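Local coordinates for putative endoribonuclease (Klebsiella pneumoniae, PDB 3LYB) that is a putative endoribonuclease of the L-PSP (RidA-like) family and may cleave RNA or act on small metabolites as relatives do, at the interface of chains A and B and the interface of chains A and C. Coordinates in Å, arbitrary orientation; residue numbers count along the deposited sequence, not the author numbering. Chains: chain A/B/C, Putative endoribonuclease.

Contact 1: the interface of chains A and B. Residues chain A 96, 98, 124-126; chain B 26, 28, 100, 142, 144, 146.
In this L-PSP family protein, strand 124-129 of one subunit lies against strands 94-101 and 141-148 of its neighbour, and A:Thr126 meets B:Glu144 within that seam. The two side chains cross at about a right angle. A:Thr126 OG1 donates to the carboxylate oxygen OE1 of B:Glu144 at 2.8 Å, and OE1 accepts through its anti lone pair, the one turned away from OE2. A:Thr126 carries OG1 beside its own backbone N (chi1 -55°), which sends the methyl CG2 the other way, toward the ring of B:Tyr100. There CG2 packs 3.6 Å from CE2 of the tyrosine and 3.7 Å from OE2 of B:Glu142, whose extended chain runs past it in the opposite direction. A:Lys96 and B:Glu144 reach toward each other tip to tip. The amine NZ of the lysine stands nearly level with both carboxylate oxygens, 3.4 Å from OE2, in a long and loose salt bridge. The lysine chain bends at its last torsion (chi4 81°) to bring NZ there. Further along the seam, the backbone amide N of B:Gly28 donates to A:Ser125 O at 3.0 Å in a bent bond (137° at H). One carboxylate thus meets a hydroxyl and a lysine tip from two strands of the neighbouring subunit, a polar clasp that ties chains A and B together and likely sets their register.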
loop_
_atom_site.group_PDB
_atom_site.type_symbol
_atom_site.label_atom_id
_atom_site.label_comp_id
_atom_site.label_asym_id
_atom_site.label_seq_id
_atom_site.Cartn_x
_atom_site.Cartn_y
_atom_site.Cartn_z
ATOM N N LYS A 96 -4.783 33.988 -16.918
ATOM C CA LYS A 96 -5.211 32.706 -16.344
ATOM C C LYS A 96 -4.088 31.669 -16.239
ATOM O O LYS A 96 -3.316 31.429 -17.194
ATOM C CB LYS A 96 -6.328 32.128 -17.201
ATOM C CG LYS A 96 -6.749 30.726 -16.837
ATOM C CD LYS A 96 -7.567 30.093 -17.946
ATOM C CE LYS A 96 -8.291 28.840 -17.471
ATOM N NZ LYS A 96 -9.530 29.212 -16.751
ATOM N N VAL A 98 -3.365 27.591 -14.991
ATOM C CA VAL A 98 -3.754 26.303 -14.421
ATOM C C VAL A 98 -2.457 25.646 -13.976
ATOM O O VAL A 98 -1.464 25.617 -14.728
ATOM C CB VAL A 98 -4.655 25.405 -15.369
ATOM C CG1 VAL A 98 -5.119 24.107 -14.644
ATOM C CG2 VAL A 98 -5.876 26.169 -15.868
ATOM N N VAL A 124 -6.206 34.868 -12.842
ATOM C CA VAL A 124 -7.172 33.926 -12.337
ATOM C C VAL A 124 -6.457 32.572 -12.178
ATOM O O VAL A 124 -5.558 32.249 -12.947
ATOM C CB VAL A 124 -8.376 33.903 -13.303
ATOM C CG1 VAL A 124 -8.991 32.544 -13.431
ATOM C CG2 VAL A 124 -9.422 34.939 -12.868
ATOM N N SER A 125 -6.835 31.796 -11.166
ATOM C CA SER A 125 -6.027 30.648 -10.748
ATOM C C SER A 125 -6.802 29.344 -10.468
ATOM O O SER A 125 -7.842 29.356 -9.823
ATOM C CB SER A 125 -5.236 31.053 -9.504
ATOM O OG SER A 125 -4.477 29.979 -8.971
ATOM N N THR A 126 -6.283 28.225 -10.959
ATOM C CA THR A 126 -6.764 26.895 -10.563
ATOM C C THR A 126 -5.545 26.083 -10.178
ATOM O O THR A 126 -4.534 26.141 -10.849
ATOM C CB THR A 126 -7.509 26.159 -11.707
ATOM O OG1 THR A 126 -8.571 26.968 -12.195
ATOM C CG2 THR A 126 -8.140 24.880 -11.205
ATOM N N LEU B 26 -13.200 32.661 -14.236
ATOM C CA LEU B 26 -13.196 32.539 -12.794
ATOM C C LEU B 26 -12.074 31.630 -12.389
ATOM O O LEU B 26 -11.720 30.687 -13.115
ATOM C CB LEU B 26 -14.504 31.948 -12.294
ATOM C CG LEU B 26 -15.682 32.908 -12.178
ATOM C CD1 LEU B 26 -16.235 33.294 -13.555
ATOM C CD2 LEU B 26 -16.766 32.280 -11.311
ATOM N N GLY B 28 -10.756 28.627 -10.046
ATOM C CA GLY B 28 -11.280 27.419 -9.414
ATOM C C GLY B 28 -11.801 27.795 -8.036
ATOM O O GLY B 28 -11.219 28.625 -7.346
ATOM N N TYR B 100 -13.164 19.142 -10.775
ATOM C CA TYR B 100 -12.186 18.256 -10.148
ATOM C C TYR B 100 -12.786 17.533 -8.932
ATOM O O TYR B 100 -13.422 18.157 -8.092
ATOM C CB TYR B 100 -10.929 19.064 -9.758
ATOM C CG TYR B 100 -10.294 19.849 -10.908
ATOM C CD1 TYR B 100 -9.486 19.219 -11.861
ATOM C CD2 TYR B 100 -10.511 21.221 -11.051
ATOM C CE1 TYR B 100 -8.903 19.939 -12.923
ATOM C CE2 TYR B 100 -9.937 21.958 -12.125
ATOM C CZ TYR B 100 -9.135 21.306 -13.044
ATOM O OH TYR B 100 -8.579 22.016 -14.085
ATOM N N GLU B 142 -13.859 20.812 -6.632
ATOM C CA GLU B 142 -13.464 22.150 -7.022
ATOM C C GLU B 142 -13.972 22.336 -8.448
ATOM O O GLU B 142 -13.805 21.444 -9.292
ATOM C CB GLU B 142 -11.954 22.339 -6.934
ATOM C CG GLU B 142 -11.522 23.786 -7.265
ATOM C CD GLU B 142 -10.019 24.004 -7.241
ATOM O OE1 GLU B 142 -9.302 23.141 -6.687
ATOM O OE2 GLU B 142 -9.536 25.042 -7.761
ATOM N N GLU B 144 -14.060 25.007 -11.833
ATOM C CA GLU B 144 -13.529 26.183 -12.504
ATOM C C GLU B 144 -14.536 26.557 -13.565
ATOM O O GLU B 144 -14.944 25.699 -14.350
ATOM C CB GLU B 144 -12.174 25.886 -13.138
ATOM C CG GLU B 144 -11.584 27.029 -13.912
ATOM C CD GLU B 144 -10.710 26.534 -15.024
ATOM O OE1 GLU B 144 -9.520 26.280 -14.754
ATOM O OE2 GLU B 144 -11.206 26.363 -16.165
ATOM N N THR B 146 -15.972 29.124 -16.737
ATOM C CA THR B 146 -15.721 30.121 -17.771
ATOM C C THR B 146 -17.044 30.746 -18.313
ATOM O O THR B 146 -18.027 30.046 -18.631
ATOM C CB THR B 146 -14.843 29.517 -18.855
ATOM O OG1 THR B 146 -13.572 29.200 -18.273
ATOM C CG2 THR B 146 -14.629 30.461 -20.034
#

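Contact 2: the interface of chains A and C. Residues chain A 107-109, 111; chain C 59, 62, 65, 109.
A:Pro108 and C:Tyr109 meet at about a right angle where helices 107-117 of two L-PSP family subunits approach across a two-fold axis. The phenolic OH of C:Tyr109 comes to the proline ring, 3.4 Å from CB, and this hydroxyl tip lies against the proline CB and CG. The partner ring, A:Tyr109, faces C:Tyr109 tip to tip: OH of A:Tyr109 is 4.0 Å from CE1 of C:Tyr109, and OH of C:Tyr109 is 3.9 Å from CE1 of A:Tyr109. On the other flank of A:Pro108, the first turns of helix 60-85 of chain C supply C:Thr62 and C:Lys65. The methyl CG2 of C:Thr62 packs 3.8 Å from CB of A:Pro108, while CB of C:Lys65 lies at the same separation, 3.8 Å, from CG of the proline, the two side chains crossing at about a right angle. The first torsion of C:Thr62 (chi1 -55°) sets its two branches apart: CG2, anti to the backbone N, goes to the proline, and OG1, beside that N, goes toward the ring of A:Phe107, 3.6 Å from CE2. OG1 of C:Thr62 and OG of A:Ser111 are also near neighbours at 3.6 Å, beyond hydrogen-bond distance. Within chain A, CB of A:Ser111 covers one face of the A:Phe107 ring toward its rim, and OG1 of C:Thr62 comes to the CE2 edge, raised to that same side.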
loop_
_atom_site.group_PDB
_atom_site.type_symbol
_atom_site.label_atom_id
_atom_site.label_comp_id
_atom_site.label_asym_id
_atom_site.label_seq_id
_atom_site.Cartn_x
_atom_site.Cartn_y
_atom_site.Cartn_z
ATOM N N PHE A 107 2.887 24.007 -2.585
ATOM C CA PHE A 107 2.193 25.249 -2.918
ATOM C C PHE A 107 2.817 26.536 -2.304
ATOM O O PHE A 107 3.087 27.479 -3.040
ATOM C CB PHE A 107 0.686 25.188 -2.632
ATOM C CG PHE A 107 -0.020 26.455 -2.996
ATOM C CD1 PHE A 107 -0.312 26.738 -4.336
ATOM C CD2 PHE A 107 -0.326 27.403 -2.015
ATOM C CE1 PHE A 107 -0.929 27.918 -4.693
ATOM C CE2 PHE A 107 -0.948 28.614 -2.360
ATOM C CZ PHE A 107 -1.246 28.881 -3.702
ATOM N N PRO A 108 3.065 26.569 -0.970
ATOM C CA PRO A 108 3.665 27.794 -0.402
ATOM C C PRO A 108 4.940 28.212 -1.129
ATOM O O PRO A 108 5.164 29.411 -1.351
ATOM C CB PRO A 108 3.979 27.403 1.031
ATOM C CG PRO A 108 2.975 26.326 1.319
ATOM C CD PRO A 108 2.893 25.534 0.065
ATOM N N TYR A 109 5.748 27.239 -1.533
ATOM C CA TYR A 109 6.960 27.564 -2.257
ATOM C C TYR A 109 6.628 28.161 -3.608
ATOM O O TYR A 109 7.130 29.252 -3.948
ATOM C CB TYR A 109 7.836 26.339 -2.419
ATOM C CG TYR A 109 8.376 25.857 -1.111
ATOM C CD1 TYR A 109 7.790 24.756 -0.448
ATOM C CD2 TYR A 109 9.468 26.495 -0.504
ATOM C CE1 TYR A 109 8.301 24.294 0.772
ATOM C CE2 TYR A 109 9.991 26.029 0.698
ATOM C CZ TYR A 109 9.407 24.933 1.330
ATOM O OH TYR A 109 9.908 24.482 2.533
ATOM N N SER A 111 3.969 29.563 -4.523
ATOM C CA SER A 111 3.228 30.800 -4.387
ATOM C C SER A 111 4.159 31.966 -4.045
ATOM O O SER A 111 3.937 33.093 -4.481
ATOM C CB SER A 111 2.156 30.644 -3.338
ATOM O OG SER A 111 2.095 31.798 -2.536
ATOM N N GLU C 59 -2.601 35.126 3.106
ATOM C CA GLU C 59 -3.280 34.304 2.118
ATOM C C GLU C 59 -3.579 32.913 2.641
ATOM O O GLU C 59 -2.778 32.293 3.349
ATOM C CB GLU C 59 -2.440 34.212 0.860
ATOM C CG GLU C 59 -1.865 35.547 0.447
ATOM C CD GLU C 59 -0.540 35.389 -0.262
ATOM O OE1 GLU C 59 -0.357 34.338 -0.931
ATOM O OE2 GLU C 59 0.318 36.305 -0.150
ATOM N N THR C 62 -1.801 29.235 1.603
ATOM C CA THR C 62 -0.447 29.153 2.136
ATOM C C THR C 62 -0.447 28.939 3.647
ATOM O O THR C 62 0.203 28.032 4.163
ATOM C CB THR C 62 0.371 30.406 1.788
ATOM O OG1 THR C 62 0.365 30.604 0.367
ATOM C CG2 THR C 62 1.811 30.286 2.279
ATOM N N LYS C 65 -1.344 25.464 4.842
ATOM C CA LYS C 65 -0.235 24.505 4.755
ATOM C C LYS C 65 0.941 24.767 5.734
ATOM O O LYS C 65 1.517 23.820 6.276
ATOM C CB LYS C 65 0.335 24.473 3.330
ATOM C CG LYS C 65 -0.654 24.129 2.269
ATOM C CD LYS C 65 -0.851 22.658 2.253
ATOM C CE LYS C 65 -2.034 22.294 1.461
ATOM N NZ LYS C 65 -2.301 20.889 1.728
ATOM N N TYR C 109 10.535 24.881 7.473
ATOM C CA TYR C 109 9.692 25.647 8.377
ATOM C C TYR C 109 10.254 25.630 9.770
ATOM O O TYR C 109 10.359 26.689 10.413
ATOM C CB TYR C 109 8.272 25.096 8.395
ATOM C CG TYR C 109 7.594 25.225 7.053
ATOM C CD1 TYR C 109 7.411 24.099 6.217
ATOM C CD2 TYR C 109 7.153 26.478 6.593
ATOM C CE1 TYR C 109 6.798 24.233 4.977
ATOM C CE2 TYR C 109 6.547 26.615 5.363
ATOM C CZ TYR C 109 6.358 25.492 4.572
ATOM O OH TYR C 109 5.728 25.646 3.371
#

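Contact 3: the interface of chains A and B. Residues chain A 23, 95, 148; chain B 20, 23, 25.
The phenyl ring of A:Phe23 meets both B:Phe25 and B:Ala20 at an aromatic patch between subunits of this L-PSP family protein, built from strands 17-20 and 23-26 of chain B and strands 23-26, 94-101 and 141-148 of chain A. A:Phe23 and B:Phe25 reach toward each other tip to tip. CE1 of A:Phe23 comes to the edge of the B:Phe25 ring, in its plane, 3.7 Å from CE1. The same A:Phe23 carbon touches the methyl CB of B:Ala20 at 3.8 Å, and its neighbour CZ lies 3.5 Å from the alanine carbonyl O. On the far side of the A:Phe23 tip, CE2 approaches CD1 of B:Phe23 at 3.9 Å, the two phenylalanine side chains running obliquely to one another. Beside this aromatic group, the end methyl CD1 of A:Ile95 reaches B:Phe25 CE1 at 3.7 Å, the two side chains crossing at about a right angle. The indole of A:Trp148 also meets chain B: CB of B:Ala20 packs 3.8 Å from CG, and the alanine carbonyl carbon lies over one indole face, toward its rim. The same tryptophan gives second-shell support from within chain A, its CD1 standing 3.8 Å above the centre of the A:Phe23 ring and covering one face of that phenyl group. CG of A:Trp148 is anti to the backbone N (chi1 -176°), which carries the indole toward both A:Phe23 and B:Ala20.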
loop_
_atom_site.group_PDB
_atom_site.type_symbol
_atom_site.label_atom_id
_atom_site.label_comp_id
_atom_site.label_asym_id
_atom_site.label_seq_id
_atom_site.Cartn_x
_atom_site.Cartn_y
_atom_site.Cartn_z
ATOM N N PHE A 23 -6.550 36.244 -27.985
ATOM C CA PHE A 23 -5.885 35.365 -27.036
ATOM C C PHE A 23 -4.684 34.676 -27.649
ATOM O O PHE A 23 -4.666 34.360 -28.842
ATOM C CB PHE A 23 -6.829 34.309 -26.506
ATOM C CG PHE A 23 -7.978 34.849 -25.716
ATOM C CD1 PHE A 23 -7.872 35.025 -24.358
ATOM C CD2 PHE A 23 -9.184 35.128 -26.332
ATOM C CE1 PHE A 23 -8.947 35.486 -23.615
ATOM C CE2 PHE A 23 -10.255 35.604 -25.613
ATOM C CZ PHE A 23 -10.144 35.778 -24.241
ATOM N N ILE A 95 -3.603 36.282 -18.105
ATOM C CA ILE A 95 -4.773 36.418 -17.256
ATOM C C ILE A 95 -5.122 35.181 -16.404
ATOM O O ILE A 95 -5.661 35.329 -15.292
ATOM C CB ILE A 95 -6.004 36.858 -18.078
ATOM C CG1 ILE A 95 -5.933 36.324 -19.505
ATOM C CG2 ILE A 95 -6.065 38.381 -18.143
ATOM C CD1 ILE A 95 -6.806 35.154 -19.746
ATOM N N TRP A 148 -4.328 37.160 -22.807
ATOM C CA TRP A 148 -5.142 38.083 -23.616
ATOM C C TRP A 148 -4.309 39.299 -24.048
ATOM O O TRP A 148 -3.974 40.161 -23.227
ATOM C CB TRP A 148 -6.398 38.528 -22.860
ATOM C CG TRP A 148 -7.342 39.415 -23.653
ATOM C CD1 TRP A 148 -8.112 39.059 -24.744
ATOM C CD2 TRP A 148 -7.641 40.796 -23.391
ATOM N NE1 TRP A 148 -8.860 40.137 -25.168
ATOM C CE2 TRP A 148 -8.586 41.213 -24.361
ATOM C CE3 TRP A 148 -7.199 41.722 -22.430
ATOM C CZ2 TRP A 148 -9.083 42.516 -24.406
ATOM C CZ3 TRP A 148 -7.706 43.020 -22.470
ATOM C CH2 TRP A 148 -8.645 43.401 -23.452
ATOM N N ALA B 20 -11.664 39.312 -19.909
ATOM C CA ALA B 20 -10.776 39.361 -21.076
ATOM C C ALA B 20 -11.602 39.355 -22.353
ATOM O O ALA B 20 -12.053 38.292 -22.802
ATOM C CB ALA B 20 -9.814 38.190 -21.069
ATOM N N PHE B 23 -15.108 37.466 -22.627
ATOM C CA PHE B 23 -15.102 36.324 -21.702
ATOM C C PHE B 23 -14.793 36.707 -20.270
ATOM O O PHE B 23 -14.020 37.626 -20.004
ATOM C CB PHE B 23 -14.103 35.241 -22.126
ATOM C CG PHE B 23 -14.430 34.556 -23.426
ATOM C CD1 PHE B 23 -13.951 35.058 -24.633
ATOM C CD2 PHE B 23 -15.167 33.384 -23.440
ATOM C CE1 PHE B 23 -14.232 34.420 -25.843
ATOM C CE2 PHE B 23 -15.445 32.730 -24.648
ATOM C CZ PHE B 23 -14.970 33.252 -25.849
ATOM N N PHE B 25 -13.206 34.757 -17.002
ATOM C CA PHE B 25 -12.572 33.611 -16.345
ATOM C C PHE B 25 -12.683 33.714 -14.841
ATOM O O PHE B 25 -12.336 34.718 -14.243
ATOM C CB PHE B 25 -11.097 33.524 -16.725
ATOM C CG PHE B 25 -10.873 33.276 -18.169
ATOM C CD1 PHE B 25 -10.513 34.332 -19.018
ATOM C CD2 PHE B 25 -11.052 31.997 -18.700
ATOM C CE1 PHE B 25 -10.311 34.121 -20.402
ATOM C CE2 PHE B 25 -10.850 31.753 -20.078
ATOM C CZ PHE B 25 -10.477 32.822 -20.939
#

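Contacts 1 and 3 belong to one A-B interface, their C-alpha centres about 12 Å apart. Both draw on strand 94-101 of chain A, through neighbouring residues A:Lys96 and A:Ile95, and on strand 23-26 of chain B; a charged, hydrogen-bonded section thus passes into an aromatic one. Contact 2 uses the helical part of the subunit to meet chain C, its C-alpha centre about 18 Å from that of contact 1 and 26 Å from that of contact 3. Trimers are typical of this family, which fits the A-B seam; the A-C contact may join such units in the deposited twelve-chain assembly.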